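PDB 5N4B: dual function macrocyclase-peptidase POPB from Galerina marginata, which cleaves peptide bonds after proline and macrocyclises peptide precursors in the biosynthesis of the amanitin toxins. Local coordinates for residues Ser422-Pro427 against Phe477-Lys482; Asp457-Thr462 against Ile511-Leu516; Leu689-Lys694 against Ala712-Gly717. The protein carries 1 engineered substitution. One frame throughout, in Å; residues are numbered along the deposited sequence. Where two conformers were deposited one is given.

Contact 1: Ser422-Pro427 against Phe477-Lys482; sequences SGFNTP and FIVRHK
Phe424 and Phe477 take the same first torsion, chi1 -65°, with CG anti to the carbonyl carbon and beside the backbone N. These torsions send both side chains into the space between turn and strand, where they cross at about a right angle. Val479 places CG1 anti to the backbone N (chi1 -174°), which leaves CG2 as the methyl facing Phe424. The rings form an offset edge-to-face pair. The edge of Phe424 meets the face of Phe477, with centroids 5.2 Å apart and planes at 65°. Phe424 CE2 does the touching, 3.5 Å from Phe477 CG. It sits toward the rim of the Phe477 ring, where it also reaches Phe477 CB at 3.6 Å. Phe424 CZ is a little further on, 3.8 Å from Phe477 CD2. The turn that carries Phe424 joins strands 416-423 and 426-434 in the last four-stranded blade of the seven-bladed beta-propeller. It is a type I beta turn, closed by backbone bonds between Gly423 and Thr426. Phe477 and Val479 stand on strand 473-481 of the alpha/beta-hydrolase sheet, so the contact bridges the two domains. Val479 CG2 lies over one face of the Phe424 ring, 3.8 Å from its centroid. This is a CH-pi contact, closest at Phe424 CG. Ser461 and Val525, on the strands flanking 473-481, also touch Phe424. Asn425 reaches the first of these strands through its ND2, which bonds the backbone O of Phe459. Just before the turn, Ser422 packs on an apolar side chain of the bound peptide.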
loop_
_atom_site.group_PDB
_atom_site.type_symbol
_atom_site.label_atom_id
_atom_site.label_comp_id
_atom_site.label_asym_id
_atom_site.label_seq_id
_atom_site.Cartn_x
_atom_site.Cartn_y
_atom_site.Cartn_z
ATOM N N SER A 422 -0.886 4.237 15.328
ATOM C CA SER A 422 0.489 4.669 15.061
ATOM C C SER A 422 0.475 6.045 14.426
ATOM O O SER A 422 -0.557 6.535 13.988
ATOM C CB SER A 422 1.253 3.688 14.188
ATOM O OG SER A 422 0.819 3.749 12.835
ATOM N N GLY A 423 1.637 6.679 14.387
ATOM C CA GLY A 423 1.749 7.987 13.795
ATOM C C GLY A 423 3.192 8.419 13.800
ATOM O O GLY A 423 4.086 7.626 14.072
ATOM N N PHE A 424 3.428 9.670 13.435
ATOM C CA PHE A 424 4.795 10.093 13.195
ATOM C C PHE A 424 5.692 9.909 14.398
ATOM O O PHE A 424 6.892 9.614 14.216
ATOM C CB PHE A 424 4.837 11.551 12.712
ATOM C CG PHE A 424 4.179 11.765 11.377
ATOM C CD1 PHE A 424 4.662 11.189 10.244
ATOM C CD2 PHE A 424 3.069 12.588 11.283
ATOM C CE1 PHE A 424 4.080 11.360 9.029
ATOM C CE2 PHE A 424 2.480 12.800 10.067
ATOM C CZ PHE A 424 2.960 12.201 8.934
ATOM N N ASN A 425 5.147 10.051 15.603
ATOM C CA ASN A 425 5.896 9.811 16.841
ATOM C C ASN A 425 5.226 8.786 17.756
ATOM O O ASN A 425 5.510 8.755 18.953
ATOM C CB ASN A 425 6.186 11.116 17.555
ATOM C CG ASN A 425 4.941 11.844 17.969
ATOM O OD1 ASN A 425 3.869 11.248 18.099
ATOM N ND2 ASN A 425 5.066 13.161 18.164
ATOM N N THR A 426 4.398 7.898 17.195
ATOM C CA THR A 426 3.756 6.815 17.941
ATOM C C THR A 426 4.152 5.505 17.265
ATOM O O THR A 426 3.634 5.185 16.180
ATOM C CB THR A 426 2.235 6.933 17.999
ATOM O OG1 THR A 426 1.893 8.141 18.679
ATOM C CG2 THR A 426 1.626 5.732 18.721
ATOM N N PRO A 427 5.071 4.726 17.841
ATOM C CA PRO A 427 5.580 3.552 17.127
ATOM C C PRO A 427 4.585 2.435 16.854
ATOM O O PRO A 427 4.719 1.734 15.858
ATOM C CB PRO A 427 6.709 3.055 18.045
ATOM C CG PRO A 427 6.942 4.066 19.053
ATOM C CD PRO A 427 5.873 5.103 19.026
ATOM N N PHE A 477 1.504 17.825 6.873
ATOM C CA PHE A 477 2.184 17.476 8.119
ATOM C C PHE A 477 3.653 17.858 8.036
ATOM O O PHE A 477 4.295 17.679 6.997
ATOM C CB PHE A 477 2.110 15.979 8.364
ATOM C CG PHE A 477 0.731 15.450 8.590
ATOM C CD1 PHE A 477 -0.003 15.830 9.704
ATOM C CD2 PHE A 477 0.175 14.549 7.709
ATOM C CE1 PHE A 477 -1.279 15.293 9.921
ATOM C CE2 PHE A 477 -1.117 13.990 7.963
ATOM C CZ PHE A 477 -1.803 14.378 9.050
ATOM N N ILE A 478 4.168 18.434 9.128
ATOM C CA ILE A 478 5.587 18.755 9.254
ATOM C C ILE A 478 6.090 18.058 10.506
ATOM O O ILE A 478 5.552 18.282 11.601
ATOM C CB ILE A 478 5.840 20.271 9.312
ATOM C CG1 ILE A 478 5.390 20.891 7.973
ATOM C CG2 ILE A 478 7.291 20.529 9.527
ATOM C CD1 ILE A 478 5.637 22.431 7.827
ATOM N N VAL A 479 7.128 17.241 10.358
ATOM C CA VAL A 479 7.729 16.499 11.459
ATOM C C VAL A 479 9.146 17.003 11.672
ATOM O O VAL A 479 9.902 17.179 10.703
ATOM C CB VAL A 479 7.742 14.979 11.203
ATOM C CG1 VAL A 479 8.230 14.243 12.434
ATOM C CG2 VAL A 479 6.354 14.511 10.794
ATOM N N ARG A 480 9.528 17.182 12.949
ATOM C CA ARG A 480 10.886 17.630 13.274
ATOM C C ARG A 480 11.340 17.025 14.597
ATOM O O ARG A 480 10.531 16.677 15.458
ATOM C CB ARG A 480 10.971 19.153 13.345
ATOM C CG ARG A 480 10.113 19.777 14.449
ATOM C CD ARG A 480 10.458 21.199 14.744
ATOM N NE ARG A 480 9.406 21.809 15.531
ATOM C CZ ARG A 480 9.400 23.103 15.815
ATOM N NH1 ARG A 480 10.416 23.874 15.444
ATOM N NH2 ARG A 480 8.392 23.621 16.484
ATOM N N HIS A 481 12.642 16.876 14.715
ATOM C CA HIS A 481 13.224 16.762 16.045
ATOM C C HIS A 481 13.025 18.120 16.722
ATOM O O HIS A 481 13.200 19.156 16.090
ATOM C CB HIS A 481 14.701 16.428 15.946
ATOM C CG HIS A 481 15.348 16.169 17.263
ATOM N ND1 HIS A 481 15.927 17.189 17.992
ATOM C CD2 HIS A 481 15.513 15.040 17.986
ATOM C CE1 HIS A 481 16.408 16.696 19.123
ATOM N NE2 HIS A 481 16.163 15.397 19.149
ATOM N N LYS A 482 12.669 18.112 18.006
ATOM C CA LYS A 482 12.219 19.354 18.644
ATOM C C LYS A 482 13.323 20.385 18.821
ATOM O O LYS A 482 12.994 21.548 19.116
ATOM C CB LYS A 482 11.458 19.053 19.939
ATOM C CG LYS A 482 10.146 18.354 19.764
ATOM C CD LYS A 482 9.591 17.907 21.144
ATOM C CE LYS A 482 8.291 17.221 21.054
ATOM N NZ LYS A 482 7.901 16.860 22.446
#

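Contact 2: Asp457-Thr462 against Ile511-Leu516; sequences DDFEST and IILTFL
Phe459 and Leu513 bury most of the surface here, and Leu516 adds a smaller share. The Phe459 ring reaches from its strand to the side of the helix, and Leu513 covers one of its faces. Leu513 CB makes a CH-pi contact, 4.0 Å from the ring centroid and 18° off the normal. The CD2 branch of Leu513 follows the ring back toward its root, 3.8 Å from Phe459 CD2. Phe459 has CG anti to its carbonyl carbon, chi1 -59°, which aims the ring at this turn of the helix. Its far rim comes against the helix backbone: Phe459 CE2 is 3.3 Å from Leu513 O. That oxygen lies beyond the rim and out of the ring plane, on the same side as Leu513 CB. Leu516 meets the ring at its edge, with CB 4.4 Å from Phe459 CE2. The contact is buried, and the side chains that meet are apolar. His481 adds an edge-to-face ring contact with Phe459. Strand 459-467 is outermost at one end of the eight-stranded hydrolase sheet. Strand 473-481 pairs with it, and its Val479 touches both leucines. Helix 510-519 packs against these strands. Its Ile511 and Thr514 touch helix 68-80, and Phe515 touches helix 705-722.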
loop_
_atom_site.group_PDB
_atom_site.type_symbol
_atom_site.label_atom_id
_atom_site.label_comp_id
_atom_site.label_asym_id
_atom_site.label_seq_id
_atom_site.Cartn_x
_atom_site.Cartn_y
_atom_site.Cartn_z
ATOM N N ASP A 457 9.418 10.910 21.996
ATOM C CA ASP A 457 9.040 12.167 22.615
ATOM C C ASP A 457 9.913 13.330 22.178
ATOM O O ASP A 457 9.538 14.481 22.413
ATOM C CB ASP A 457 9.138 12.098 24.144
ATOM C CG ASP A 457 8.101 11.169 24.764
ATOM O OD1 ASP A 457 7.109 10.803 24.084
ATOM O OD2 ASP A 457 8.308 10.787 25.943
ATOM N N ASP A 458 11.044 13.061 21.532
ATOM C CA ASP A 458 11.921 14.098 21.016
ATOM C C ASP A 458 11.421 14.713 19.704
ATOM O O ASP A 458 12.074 15.644 19.193
ATOM C CB ASP A 458 13.340 13.563 20.750
ATOM C CG ASP A 458 14.106 13.196 21.982
ATOM O OD1 ASP A 458 13.743 13.642 23.076
ATOM O OD2 ASP A 458 15.124 12.450 21.866
ATOM N N PHE A 459 10.334 14.193 19.159
ATOM C CA PHE A 459 9.853 14.587 17.848
ATOM C C PHE A 459 8.447 15.144 17.957
ATOM O O PHE A 459 7.622 14.639 18.711
ATOM C CB PHE A 459 9.918 13.411 16.882
ATOM C CG PHE A 459 11.326 12.843 16.717
ATOM C CD1 PHE A 459 11.799 11.895 17.617
ATOM C CD2 PHE A 459 12.201 13.312 15.728
ATOM C CE1 PHE A 459 13.077 11.367 17.513
ATOM C CE2 PHE A 459 13.482 12.776 15.613
ATOM C CZ PHE A 459 13.918 11.831 16.496
ATOM N N GLU A 460 8.191 16.123 17.127
ATOM C CA GLU A 460 6.909 16.815 17.062
ATOM C C GLU A 460 6.376 16.758 15.646
ATOM O O GLU A 460 7.117 16.954 14.675
ATOM C CB GLU A 460 7.078 18.289 17.408
ATOM C CG GLU A 460 5.840 19.145 17.298
ATOM C CD GLU A 460 6.171 20.606 17.197
ATOM O OE1 GLU A 460 5.799 21.321 18.158
ATOM O OE2 GLU A 460 6.708 21.069 16.136
ATOM N N SER A 461 5.086 16.520 15.527
ATOM C CA SER A 461 4.402 16.703 14.265
ATOM C C SER A 461 3.336 17.760 14.431
ATOM O O SER A 461 2.640 17.826 15.465
ATOM C CB SER A 461 3.805 15.435 13.694
ATOM O OG SER A 461 2.715 15.014 14.460
ATOM N N THR A 462 3.208 18.584 13.422
ATOM C CA THR A 462 2.162 19.611 13.354
ATOM C C THR A 462 1.570 19.576 11.955
ATOM O O THR A 462 2.129 18.963 11.044
ATOM C CB THR A 462 2.653 21.025 13.614
ATOM O OG1 THR A 462 3.666 21.365 12.640
ATOM C CG2 THR A 462 3.213 21.155 15.048
ATOM N N ILE A 511 13.668 5.126 10.636
ATOM C CA ILE A 511 14.733 5.635 9.779
ATOM C C ILE A 511 14.532 7.120 9.506
ATOM O O ILE A 511 15.489 7.906 9.550
ATOM C CB ILE A 511 14.818 4.792 8.502
ATOM C CG1 ILE A 511 15.422 3.401 8.871
ATOM C CG2 ILE A 511 15.574 5.528 7.391
ATOM C CD1 ILE A 511 15.703 2.480 7.708
ATOM N N ILE A 512 13.311 7.530 9.138
ATOM C CA ILE A 512 13.078 8.947 8.898
ATOM C C ILE A 512 13.397 9.743 10.150
ATOM O O ILE A 512 14.093 10.765 10.073
ATOM C CB ILE A 512 11.663 9.209 8.367
ATOM C CG1 ILE A 512 11.567 8.601 6.965
ATOM C CG2 ILE A 512 11.390 10.704 8.335
ATOM C CD1 ILE A 512 10.175 8.569 6.331
ATOM N N LEU A 513 12.904 9.329 11.320
ATOM C CA LEU A 513 13.201 10.103 12.526
ATOM C C LEU A 513 14.698 10.179 12.787
ATOM O O LEU A 513 15.210 11.205 13.218
ATOM C CB LEU A 513 12.467 9.533 13.751
ATOM C CG LEU A 513 10.937 9.572 13.644
ATOM C CD1 LEU A 513 10.344 9.055 14.933
ATOM C CD2 LEU A 513 10.375 10.954 13.307
ATOM N N THR A 514 15.416 9.098 12.543
ATOM C CA THR A 514 16.865 9.118 12.717
ATOM C C THR A 514 17.502 10.139 11.781
ATOM O O THR A 514 18.380 10.898 12.196
ATOM C CB THR A 514 17.398 7.716 12.462
ATOM O OG1 THR A 514 16.891 6.834 13.459
ATOM C CG2 THR A 514 18.901 7.681 12.552
ATOM N N PHE A 515 17.072 10.187 10.528
ATOM C CA PHE A 515 17.584 11.198 9.620
ATOM C C PHE A 515 17.301 12.602 10.138
ATOM O O PHE A 515 18.176 13.477 10.124
ATOM C CB PHE A 515 16.963 11.013 8.248
ATOM C CG PHE A 515 17.505 11.908 7.166
ATOM C CD1 PHE A 515 16.960 13.159 6.969
ATOM C CD2 PHE A 515 18.564 11.499 6.382
ATOM C CE1 PHE A 515 17.434 13.979 5.985
ATOM C CE2 PHE A 515 19.035 12.315 5.387
ATOM C CZ PHE A 515 18.488 13.553 5.192
ATOM N N LEU A 516 16.090 12.834 10.623
ATOM C CA LEU A 516 15.728 14.163 11.102
ATOM C C LEU A 516 16.623 14.583 12.251
ATOM O O LEU A 516 17.079 15.735 12.318
ATOM C CB LEU A 516 14.258 14.208 11.548
ATOM C CG LEU A 516 13.195 13.812 10.502
ATOM C CD1 LEU A 516 11.833 14.133 11.010
ATOM C CD2 LEU A 516 13.415 14.450 9.169
#

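Contact 3: Leu689-Lys694 against Ala712-Gly717; sequences LIKIDK and AADKWG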
loop_
_atom_site.group_PDB
_atom_site.type_symbol
_atom_site.label_atom_id
_atom_site.label_comp_id
_atom_site.label_asym_id
_atom_site.label_seq_id
_atom_site.Cartn_x
_atom_site.Cartn_y
_atom_site.Cartn_z
ATOM N N LEU A 689 21.090 9.565 -11.871
ATOM C CA LEU A 689 21.524 8.187 -11.691
ATOM C C LEU A 689 20.339 7.248 -11.486
ATOM O O LEU A 689 19.235 7.683 -11.105
ATOM C CB LEU A 689 22.387 8.040 -10.450
ATOM C CG LEU A 689 23.588 8.959 -10.408
ATOM C CD1 LEU A 689 24.248 8.842 -9.044
ATOM C CD2 LEU A 689 24.533 8.656 -11.531
ATOM N N ILE A 690 20.538 5.952 -11.749
ATOM C CA ILE A 690 19.516 4.937 -11.489
ATOM C C ILE A 690 20.157 3.699 -10.884
ATOM O O ILE A 690 21.210 3.227 -11.348
ATOM C CB ILE A 690 18.669 4.595 -12.739
ATOM C CG1 ILE A 690 17.558 3.610 -12.372
ATOM C CG2 ILE A 690 19.554 4.034 -13.871
ATOM C CD1 ILE A 690 16.531 3.493 -13.498
ATOM N N LYS A 691 19.506 3.181 -9.832
ATOM C CA LYS A 691 19.819 1.900 -9.209
ATOM C C LYS A 691 18.781 0.886 -9.649
ATOM O O LYS A 691 17.587 1.193 -9.704
ATOM C CB LYS A 691 19.731 2.018 -7.689
ATOM C CG LYS A 691 20.896 2.615 -7.056
ATOM C CD LYS A 691 20.688 2.687 -5.523
ATOM C CE LYS A 691 20.520 1.326 -4.875
ATOM N NZ LYS A 691 20.442 1.348 -3.375
ATOM N N ILE A 692 19.222 -0.344 -9.910
ATOM C CA ILE A 692 18.384 -1.388 -10.481
ATOM C C ILE A 692 18.648 -2.652 -9.680
ATOM O O ILE A 692 19.691 -3.299 -9.861
ATOM C CB ILE A 692 18.660 -1.616 -11.971
ATOM C CG1 ILE A 692 18.489 -0.284 -12.730
ATOM C CG2 ILE A 692 17.695 -2.685 -12.476
ATOM C CD1 ILE A 692 19.184 -0.138 -14.049
ATOM N N ASP A 693 17.718 -3.026 -8.819
ATOM C CA ASP A 693 17.877 -4.258 -8.049
ATOM C C ASP A 693 17.506 -5.435 -8.938
ATOM O O ASP A 693 16.365 -5.518 -9.386
ATOM C CB ASP A 693 17.010 -4.199 -6.796
ATOM C CG ASP A 693 17.229 -5.400 -5.846
ATOM O OD1 ASP A 693 17.683 -6.471 -6.299
ATOM O OD2 ASP A 693 16.940 -5.282 -4.633
ATOM N N LYS A 694 18.447 -6.351 -9.171
ATOM C CA LYS A 694 18.240 -7.434 -10.143
ATOM C C LYS A 694 17.716 -8.726 -9.522
ATOM O O LYS A 694 17.545 -9.707 -10.240
ATOM C CB LYS A 694 19.513 -7.625 -10.947
ATOM C CG LYS A 694 19.669 -6.410 -11.888
ATOM C CD LYS A 694 20.847 -6.466 -12.790
ATOM C CE LYS A 694 20.718 -5.384 -13.843
ATOM N NZ LYS A 694 21.942 -5.372 -14.648
ATOM N N ALA A 712 18.067 2.083 2.135
ATOM C CA ALA A 712 17.686 3.311 2.815
ATOM C C ALA A 712 18.902 4.209 3.031
ATOM O O ALA A 712 18.835 5.430 2.835
ATOM C CB ALA A 712 16.999 2.983 4.144
ATOM N N ALA A 713 20.025 3.630 3.436
ATOM C CA ALA A 713 21.214 4.439 3.632
ATOM C C ALA A 713 21.676 5.083 2.329
ATOM O O ALA A 713 22.103 6.243 2.317
ATOM C CB ALA A 713 22.317 3.584 4.244
ATOM N N ASP A 714 21.615 4.348 1.221
ATOM C CA ASP A 714 21.982 4.929 -0.079
ATOM C C ASP A 714 21.066 6.099 -0.430
ATOM O O ASP A 714 21.537 7.151 -0.865
ATOM C CB ASP A 714 21.836 3.881 -1.176
ATOM C CG ASP A 714 22.976 2.885 -1.267
ATOM O OD1 ASP A 714 23.988 3.065 -0.601
ATOM O OD2 ASP A 714 22.832 1.893 -2.048
ATOM N N LYS A 715 19.764 5.918 -0.258
ATOM C CA LYS A 715 18.785 6.937 -0.640
ATOM C C LYS A 715 18.949 8.199 0.195
ATOM O O LYS A 715 19.088 9.312 -0.334
ATOM C CB LYS A 715 17.357 6.400 -0.460
ATOM C CG LYS A 715 16.302 7.432 -0.468
ATOM C CD LYS A 715 14.929 6.787 -0.568
ATOM C CE LYS A 715 14.433 6.312 0.716
ATOM N NZ LYS A 715 12.896 6.323 0.675
ATOM N N TRP A 716 18.933 8.037 1.524
ATOM C CA TRP A 716 18.983 9.202 2.395
ATOM C C TRP A 716 20.380 9.809 2.401
ATOM O O TRP A 716 20.529 11.031 2.525
ATOM C CB TRP A 716 18.498 8.853 3.811
ATOM C CG TRP A 716 17.082 8.372 3.854
ATOM C CD1 TRP A 716 16.635 7.173 4.352
ATOM C CD2 TRP A 716 15.925 9.054 3.356
ATOM N NE1 TRP A 716 15.276 7.082 4.201
ATOM C CE2 TRP A 716 14.814 8.208 3.572
ATOM C CE3 TRP A 716 15.726 10.291 2.745
ATOM C CZ2 TRP A 716 13.514 8.567 3.213
ATOM C CZ3 TRP A 716 14.439 10.647 2.381
ATOM C CH2 TRP A 716 13.348 9.797 2.620
ATOM N N GLY A 717 21.407 8.988 2.232
ATOM C CA GLY A 717 22.761 9.533 2.096
ATOM C C GLY A 717 22.943 10.321 0.813
ATOM O O GLY A 717 23.593 11.380 0.801
#
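Lys691 and Asp714 make the one direct contact between these segments, a salt bridge from strand to helix. Lys691 CB leaves the strand on the helix side. From CG to CD the chain is extended, and CD comes within 4.2 Å of Asp714 OD2. A bend at chi3, 62°, then turns the chain so that CE lies 3.7 Å from Asp714 OD2. The tip follows with chi4 extended. NZ donates a hydrogen bond of 2.8 Å to Asp714 OD2, using the anti lone pair, the one turned away from OD1. NZ is also 3.6 Å from Asp714 CB, so the ammonium lies alongside the acid's side chain. Both charged groups have second partners on the same helix: Asp711 OD1 pairs with Lys691 NZ, and Lys710 NZ with Asp714 OD2. This small network would probably favour the ionised carboxylate in its buried setting. Strand 688-693 is the outermost at its end of the hydrolase sheet and runs parallel to strand 653-659. Its Ile690 and Ile692 pack on helices 46-64 and 668-680, while Lys691 points to helix 705-722. Helix 68-80 touches that helix at Ala712, Ala713 and Asp714.

After helices 46-64 and 68-80 and six propeller blades, the chain reaches the turn in 422-427 and enters the hydrolase sheet with strand 459-467. Contact 1 closes a loop of 49 residues when strand 473-481 returns to that turn. Contact 2 closes one of 48 residues when helix 510-519 arrives. The two loops cross, and the contacts touch: Ile478 and Lys482 bond back to Thr462 and Asp458. Contact 3 follows in series and closes a loop of 17 residues. It lies about 22 Å from contact 2 between centres. Ile511 and Phe515 pack on helix 705-722, linking these two. Contact 1 ties propeller to sheet, while contacts 2 and 3 hold helices against opposite ends of that sheet.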